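Local coordinates for protein ABC sugar (Ribose) transporter, periplasmic substrate-binding subunit (Rhodobacter sphaeroides, PDB 3L49) that probably binds a sugar in the periplasm and hands it to an ABC transporter for uptake, at residues G44-D47 with Q48-V51; W78-K81 with I82-G86; A115-M118 with V119-G123. All coordinates share one frame; numbering follows the deposited sequence.

In the fold
The chain has the two-lobed fold of type I periplasmic sugar-binding proteins, and each of the three contacts lies at one end of a helix. Contact 1 starts helix 47-60 and contact 2 finishes helix 72-84; these helices lie side by side in one lobe, with the two contact centres about 18 Å apart and Val51 CG1 3.5 Å from Trp78 CE2. Contact 3 ends helix 107-122 in the other lobe, its centre about 37 Å from that of contact 1 and about 43 Å from that of contact 2. At contact 1 the side chain of Asp47 is about 11 Å from an unidentified bound molecule, probably from the crystallisation liquor, to which Arg45 makes a weak hydrogen bond.

Contact 1: residues G44-D47 with Q48-V51; sequences GRND and QTQV
The N-cap of helix 47-60 is Asn46, whose side-chain oxygen takes two bonds from Thr49 in the first turn. Asn46 OD1 accepts from Thr49 N at 2.7 Å, with the donor tilted from the amide plane and the N-H pointing some 40° off the straight line. The hydroxyl Thr49 OG1 also gives its proton to Asn46 OD1, at 2.7 Å, but from above the amide plane. The two side chains cross at about a right angle. With CG anti to the backbone N (chi1 -176°), the Asn46 amide reaches forward over the start of the helix, where it satisfies a backbone N-H that has no carbonyl a turn earlier in the helix. This cap follows strand 37-42 in the beta-alpha-beta layering of the lobe, and the helical bonding starts from it: Gln50 N donates to Asn46 O at 3.3 Å and Val51 N to Asp47 O at 3.1 Å. Val51 CG2 lies 3.2 Å from the same Asp47 O. The side chain of Gln50 turns to another partner, its NE2 hydrogen-bonded to Thr11 OG1. Arg45, just before the cap, forms a salt bridge with Asp20.

Contact 2: residues W78-K81 with I82-G86; sequences WLQK and INDAG
Ile82 lies along the last turns of helix 72-84 beside Leu79, both side chains pointing the same way, with Ile82 CD1 4.1 Å from Leu79 CD2. Its CG1, anti to the carbonyl carbon (chi1 -58°), is turned back along the helix to within 3.4 Å of Trp78 O, the carbonyl that also accepts from Ile82 N. Ile82 also packs on Ile54 of helix 47-60.

Lys81 also runs back along the helix, on another side of it. Its chain is extended beyond CG and carries NZ back over one face of the Trp78 ring, 4.0 Å above the plane and offset toward the rim. The ammonium group therefore lies by the indole and makes no salt bridge with Asp84, whose OD1 is 6.9 Å from NZ.

Gln80 bends at chi2 (69°) and brings its amide to the carboxylate of Asp84 one turn on. Gln80 NE2 donates to Asp84 OD2 at 3.1 Å, on the syn side but 34° out of the carboxylate plane. OD2 also lies 3.0 Å from Gln80 O, two acceptors facing each other, a closeness that the amide N-H probably offsets in part.

Asn83 CG sits 3.5 Å from Leu79 O, while its OD1 pairs with ND1 of His98 in a loop; a leucine in its place would probably leave His98 without this acceptor.

Gly86 is the first residue to leave helical backbone angles; its positive phi turns the chain, and its N donates to Asn83 O at 3.1 Å, one of two bonds back into the last turn. This is a Schellman motif, here closing the helix of the beta-alpha-beta unit between strands 64-68 and 89-92.

Contact 3: residues A115-M118 with V119-G123; sequences ALQM and VADLG
Gln117 and Asp121 face each other one turn apart near the C-terminal end of helix 107-122, which a Schellman motif closes. Gly123, with positive phi, is its turning residue: Gly123 N donates to Ala120 O at 3.1 Å, and Gly124 N reaches back to Val119 O. Before the turn the backbone bonds are regular, as from Asp121 N to Gln117 O and from Leu122 N to Met118 O.

The polar side-chain bond runs from Gln117 NE2 to Asp121 OD2, 3.0 Å. Gln117 leaves the helix with CG anti to the backbone N and bends at chi2 (62°), which brings the amide within bonding distance of the carboxylate, met at a slant. OD2 lies in the plane of the amide, yet the amide nitrogen meets the carboxylate from above its own plane; the two planes are 50° apart. The other oxygen, Asp121 OD1, is bonded to the hydroxyl of Tyr221, so each branch of the carboxylate has a partner and its rotation is largely fixed.

Apolar groups line the buried side. Met118 CG lies 4.4 Å from Leu122 CD1, a loose touch; Met118 also packs on Ala194 and Trp196 of strand 194-197, while Leu122 and Val119 both meet Val157 of strand 157-159. The helix thus lies against the sheet of its lobe.

Val119 takes the less usual rotamer, its CG1 in the crowded position between backbone N and carbonyl carbon (chi1 52°). That methyl rests against two carbonyl oxygens of the preceding turn, 3.3 Å from each of Leu116 O and Ala115 O.

Contact 1: residues G44-D47 with Q48-V51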
loop_
_atom_site.group_PDB
_atom_site.type_symbol
_atom_site.label_atom_id
_atom_site.label_comp_id
_atom_site.label_asym_id
_atom_site.label_seq_id
_atom_site.Cartn_x
_atom_site.Cartn_y
_atom_site.Cartn_z
ATOM N N GLY A 44 -4.830 -14.642 -4.332
ATOM C CA GLY A 44 -6.231 -14.279 -4.112
ATOM C C GLY A 44 -6.553 -13.863 -2.681
ATOM O O GLY A 44 -7.590 -14.252 -2.143
ATOM N N ARG A 45 -5.644 -13.100 -2.067
ATOM C CA ARG A 45 -5.771 -12.571 -0.690
ATOM C C ARG A 45 -5.834 -13.639 0.417
ATOM O O ARG A 45 -6.204 -13.362 1.567
ATOM C CB ARG A 45 -6.901 -11.533 -0.592
ATOM C CG ARG A 45 -6.555 -10.210 -1.281
ATOM C CD ARG A 45 -5.653 -9.364 -0.386
ATOM N NE ARG A 45 -4.931 -8.318 -1.108
ATOM C CZ ARG A 45 -3.990 -7.549 -0.566
ATOM N NH1 ARG A 45 -3.651 -7.701 0.713
ATOM N NH2 ARG A 45 -3.378 -6.629 -1.301
ATOM N N ASN A 46 -5.447 -14.856 0.057
ATOM C CA ASN A 46 -5.329 -15.941 1.009
ATOM C C ASN A 46 -3.864 -16.152 1.327
ATOM O O ASN A 46 -3.062 -16.379 0.416
ATOM C CB ASN A 46 -5.936 -17.221 0.429
ATOM C CG ASN A 46 -5.932 -18.358 1.418
ATOM O OD1 ASN A 46 -5.099 -19.256 1.340
ATOM N ND2 ASN A 46 -6.845 -18.312 2.378
ATOM N N ASP A 47 -3.522 -16.067 2.612
ATOM C CA ASP A 47 -2.135 -16.234 3.077
ATOM C C ASP A 47 -1.607 -17.651 2.871
ATOM O O ASP A 47 -0.444 -17.843 2.487
ATOM C CB ASP A 47 -2.004 -15.849 4.553
ATOM C CG ASP A 47 -2.059 -14.345 4.774
ATOM O OD1 ASP A 47 -3.075 -13.854 5.314
ATOM O OD2 ASP A 47 -1.090 -13.649 4.404
ATOM N N GLN A 48 -2.479 -18.629 3.113
ATOM C CA GLN A 48 -2.122 -20.035 3.038
ATOM C C GLN A 48 -1.868 -20.467 1.596
ATOM O O GLN A 48 -1.027 -21.338 1.343
ATOM C CB GLN A 48 -3.220 -20.886 3.679
ATOM C CG GLN A 48 -2.724 -21.757 4.829
ATOM C CD GLN A 48 -2.250 -20.932 6.020
ATOM O OE1 GLN A 48 -1.057 -20.901 6.335
ATOM N NE2 GLN A 48 -3.182 -20.243 6.676
ATOM N N THR A 49 -2.597 -19.848 0.662
ATOM C CA THR A 49 -2.364 -20.031 -0.776
ATOM C C THR A 49 -0.971 -19.537 -1.148
ATOM O O THR A 49 -0.208 -20.266 -1.803
ATOM C CB THR A 49 -3.428 -19.313 -1.639
ATOM O OG1 THR A 49 -4.722 -19.822 -1.317
ATOM C CG2 THR A 49 -3.174 -19.535 -3.141
ATOM N N GLN A 50 -0.639 -18.320 -0.696
ATOM C CA GLN A 50 0.672 -17.707 -0.961
ATOM C C GLN A 50 1.827 -18.594 -0.501
ATOM O O GLN A 50 2.792 -18.792 -1.247
ATOM C CB GLN A 50 0.787 -16.312 -0.328
ATOM C CG GLN A 50 2.173 -15.680 -0.524
ATOM C CD GLN A 50 2.147 -14.177 -0.673
ATOM O OE1 GLN A 50 1.547 -13.473 0.139
ATOM N NE2 GLN A 50 2.814 -13.674 -1.714
ATOM N N VAL A 51 1.701 -19.109 0.726
ATOM C CA VAL A 51 2.622 -20.087 1.308
ATOM C C VAL A 51 2.915 -21.258 0.357
ATOM O O VAL A 51 4.079 -21.535 0.050
ATOM C CB VAL A 51 2.082 -20.610 2.662
ATOM C CG1 VAL A 51 2.921 -21.777 3.172
ATOM C CG2 VAL A 51 2.059 -19.497 3.690
#

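Contact 2: residues W78-K81 with I82-G86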
loop_
_atom_site.group_PDB
_atom_site.type_symbol
_atom_site.label_atom_id
_atom_site.label_comp_id
_atom_site.label_asym_id
_atom_site.label_seq_id
_atom_site.Cartn_x
_atom_site.Cartn_y
_atom_site.Cartn_z
ATOM N N TRP A 78 9.048 -18.745 5.321
ATOM C CA TRP A 78 9.033 -19.202 3.930
ATOM C C TRP A 78 10.012 -18.414 3.080
ATOM O O TRP A 78 10.612 -18.960 2.151
ATOM C CB TRP A 78 7.601 -19.189 3.375
ATOM C CG TRP A 78 6.760 -20.150 4.152
ATOM C CD1 TRP A 78 5.861 -19.849 5.138
ATOM C CD2 TRP A 78 6.807 -21.585 4.075
ATOM N NE1 TRP A 78 5.325 -21.003 5.656
ATOM C CE2 TRP A 78 5.893 -22.083 5.026
ATOM C CE3 TRP A 78 7.526 -22.495 3.283
ATOM C CZ2 TRP A 78 5.667 -23.454 5.200
ATOM C CZ3 TRP A 78 7.307 -23.856 3.463
ATOM C CH2 TRP A 78 6.385 -24.320 4.415
ATOM N N LEU A 79 10.180 -17.140 3.431
ATOM C CA LEU A 79 11.207 -16.284 2.853
ATOM C C LEU A 79 12.599 -16.803 3.214
ATOM O O LEU A 79 13.508 -16.798 2.379
ATOM C CB LEU A 79 11.030 -14.843 3.337
ATOM C CG LEU A 79 9.736 -14.106 2.968
ATOM C CD1 LEU A 79 9.710 -12.729 3.600
ATOM C CD2 LEU A 79 9.526 -13.998 1.454
ATOM N N GLN A 80 12.742 -17.257 4.458
ATOM C CA GLN A 80 13.948 -17.930 4.936
ATOM C C GLN A 80 14.284 -19.178 4.110
ATOM O O GLN A 80 15.446 -19.402 3.770
ATOM C CB GLN A 80 13.790 -18.293 6.418
ATOM C CG GLN A 80 14.969 -19.045 7.030
ATOM C CD GLN A 80 16.204 -18.179 7.153
ATOM O OE1 GLN A 80 16.285 -17.316 8.028
ATOM N NE2 GLN A 80 17.178 -18.402 6.272
ATOM N N LYS A 81 13.264 -19.970 3.778
ATOM C CA LYS A 81 13.440 -21.173 2.955
ATOM C C LYS A 81 13.810 -20.890 1.489
ATOM O O LYS A 81 14.493 -21.714 0.865
ATOM C CB LYS A 81 12.226 -22.101 3.059
ATOM C CG LYS A 81 12.245 -22.993 4.304
ATOM C CD LYS A 81 10.838 -23.376 4.749
ATOM C CE LYS A 81 10.848 -24.036 6.128
ATOM N NZ LYS A 81 9.573 -23.805 6.881
ATOM N N ILE A 82 13.380 -19.742 0.950
ATOM C CA ILE A 82 13.866 -19.277 -0.367
ATOM C C ILE A 82 15.377 -19.003 -0.310
ATOM O O ILE A 82 16.124 -19.369 -1.233
ATOM C CB ILE A 82 13.109 -18.023 -0.893
ATOM C CG1 ILE A 82 11.610 -18.296 -0.994
ATOM C CG2 ILE A 82 13.633 -17.598 -2.281
ATOM C CD1 ILE A 82 10.735 -17.048 -0.993
ATOM N N ASN A 83 15.818 -18.381 0.786
ATOM C CA ASN A 83 17.241 -18.137 1.025
ATOM C C ASN A 83 17.995 -19.456 1.193
ATOM O O ASN A 83 19.107 -19.606 0.673
ATOM C CB ASN A 83 17.467 -17.242 2.256
ATOM C CG ASN A 83 16.819 -15.860 2.129
ATOM O OD1 ASN A 83 16.497 -15.228 3.136
ATOM N ND2 ASN A 83 16.640 -15.385 0.901
ATOM N N ASP A 84 17.369 -20.402 1.903
ATOM C CA ASP A 84 17.899 -21.759 2.095
ATOM C C ASP A 84 18.077 -22.492 0.775
ATOM O O ASP A 84 19.072 -23.183 0.573
ATOM C CB ASP A 84 16.987 -22.587 3.013
ATOM C CG ASP A 84 16.969 -22.080 4.451
ATOM O OD1 ASP A 84 16.209 -22.651 5.270
ATOM O OD2 ASP A 84 17.701 -21.112 4.765
ATOM N N ALA A 85 17.116 -22.317 -0.129
ATOM C CA ALA A 85 17.172 -22.926 -1.457
ATOM C C ALA A 85 18.208 -22.269 -2.377
ATOM O O ALA A 85 18.511 -22.794 -3.452
ATOM C CB ALA A 85 15.800 -22.903 -2.097
ATOM N N GLY A 86 18.751 -21.132 -1.946
ATOM C CA GLY A 86 19.757 -20.397 -2.714
ATOM C C GLY A 86 19.185 -19.636 -3.903
ATOM O O GLY A 86 19.873 -19.433 -4.907
#

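Contact 3: residues A115-M118 with V119-G123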
loop_
_atom_site.group_PDB
_atom_site.type_symbol
_atom_site.label_atom_id
_atom_site.label_comp_id
_atom_site.label_asym_id
_atom_site.label_seq_id
_atom_site.Cartn_x
_atom_site.Cartn_y
_atom_site.Cartn_z
ATOM N N ALA A 115 0.057 13.129 6.548
ATOM C CA ALA A 115 -0.295 13.518 7.923
ATOM C C ALA A 115 -0.212 15.028 8.129
ATOM O O ALA A 115 -1.096 15.624 8.750
ATOM C CB ALA A 115 0.584 12.803 8.920
ATOM N N LEU A 116 0.839 15.636 7.578
ATOM C CA LEU A 116 1.051 17.078 7.672
ATOM C C LEU A 116 -0.039 17.852 6.946
ATOM O O LEU A 116 -0.523 18.872 7.452
ATOM C CB LEU A 116 2.433 17.465 7.140
ATOM C CG LEU A 116 3.624 17.172 8.051
ATOM C CD1 LEU A 116 4.888 17.069 7.226
ATOM C CD2 LEU A 116 3.749 18.234 9.141
ATOM N N GLN A 117 -0.431 17.355 5.772
ATOM C CA GLN A 117 -1.542 17.932 5.013
ATOM C C GLN A 117 -2.854 17.909 5.799
ATOM O O GLN A 117 -3.606 18.884 5.808
ATOM C CB GLN A 117 -1.730 17.192 3.691
ATOM C CG GLN A 117 -2.711 17.878 2.781
ATOM C CD GLN A 117 -2.233 19.261 2.415
ATOM O OE1 GLN A 117 -1.127 19.422 1.898
ATOM N NE2 GLN A 117 -3.050 20.274 2.702
ATOM N N MET A 118 -3.104 16.781 6.453
ATOM C CA MET A 118 -4.284 16.577 7.283
ATOM C C MET A 118 -4.376 17.588 8.436
ATOM O O MET A 118 -5.438 18.162 8.680
ATOM C CB MET A 118 -4.283 15.140 7.811
ATOM C CG MET A 118 -5.575 14.692 8.489
ATOM S SD MET A 118 -5.539 12.972 9.041
ATOM C CE MET A 118 -4.436 12.266 7.843
ATOM N N VAL A 119 -3.259 17.819 9.124
ATOM C CA VAL A 119 -3.247 18.759 10.249
ATOM C C VAL A 119 -3.275 20.225 9.781
ATOM O O VAL A 119 -3.866 21.089 10.441
ATOM C CB VAL A 119 -2.125 18.434 11.297
ATOM C CG1 VAL A 119 -0.794 18.300 10.649
ATOM C CG2 VAL A 119 -2.051 19.484 12.383
ATOM N N ALA A 120 -2.683 20.483 8.615
ATOM C CA ALA A 120 -2.807 21.786 7.958
ATOM C C ALA A 120 -4.265 22.087 7.603
ATOM O O ALA A 120 -4.754 23.179 7.890
ATOM C CB ALA A 120 -1.915 21.866 6.713
ATOM N N ASP A 121 -4.951 21.117 6.995
ATOM C CA ASP A 121 -6.374 21.256 6.653
ATOM C C ASP A 121 -7.270 21.370 7.892
ATOM O O ASP A 121 -8.287 22.054 7.858
ATOM C CB ASP A 121 -6.857 20.080 5.801
ATOM C CG ASP A 121 -6.287 20.086 4.382
ATOM O OD1 ASP A 121 -6.448 19.066 3.673
ATOM O OD2 ASP A 121 -5.684 21.095 3.970
ATOM N N LEU A 122 -6.890 20.690 8.974
ATOM C CA LEU A 122 -7.577 20.819 10.259
ATOM C C LEU A 122 -7.300 22.157 10.946
ATOM O O LEU A 122 -8.055 22.575 11.825
ATOM C CB LEU A 122 -7.178 19.676 11.195
ATOM C CG LEU A 122 -7.861 18.327 10.996
ATOM C CD1 LEU A 122 -7.100 17.268 11.750
ATOM C CD2 LEU A 122 -9.320 18.378 11.449
ATOM N N GLY A 123 -6.212 22.816 10.547
ATOM C CA GLY A 123 -5.775 24.051 11.187
ATOM C C GLY A 123 -5.240 23.822 12.593
ATOM O O GLY A 123 -5.368 24.692 13.454
#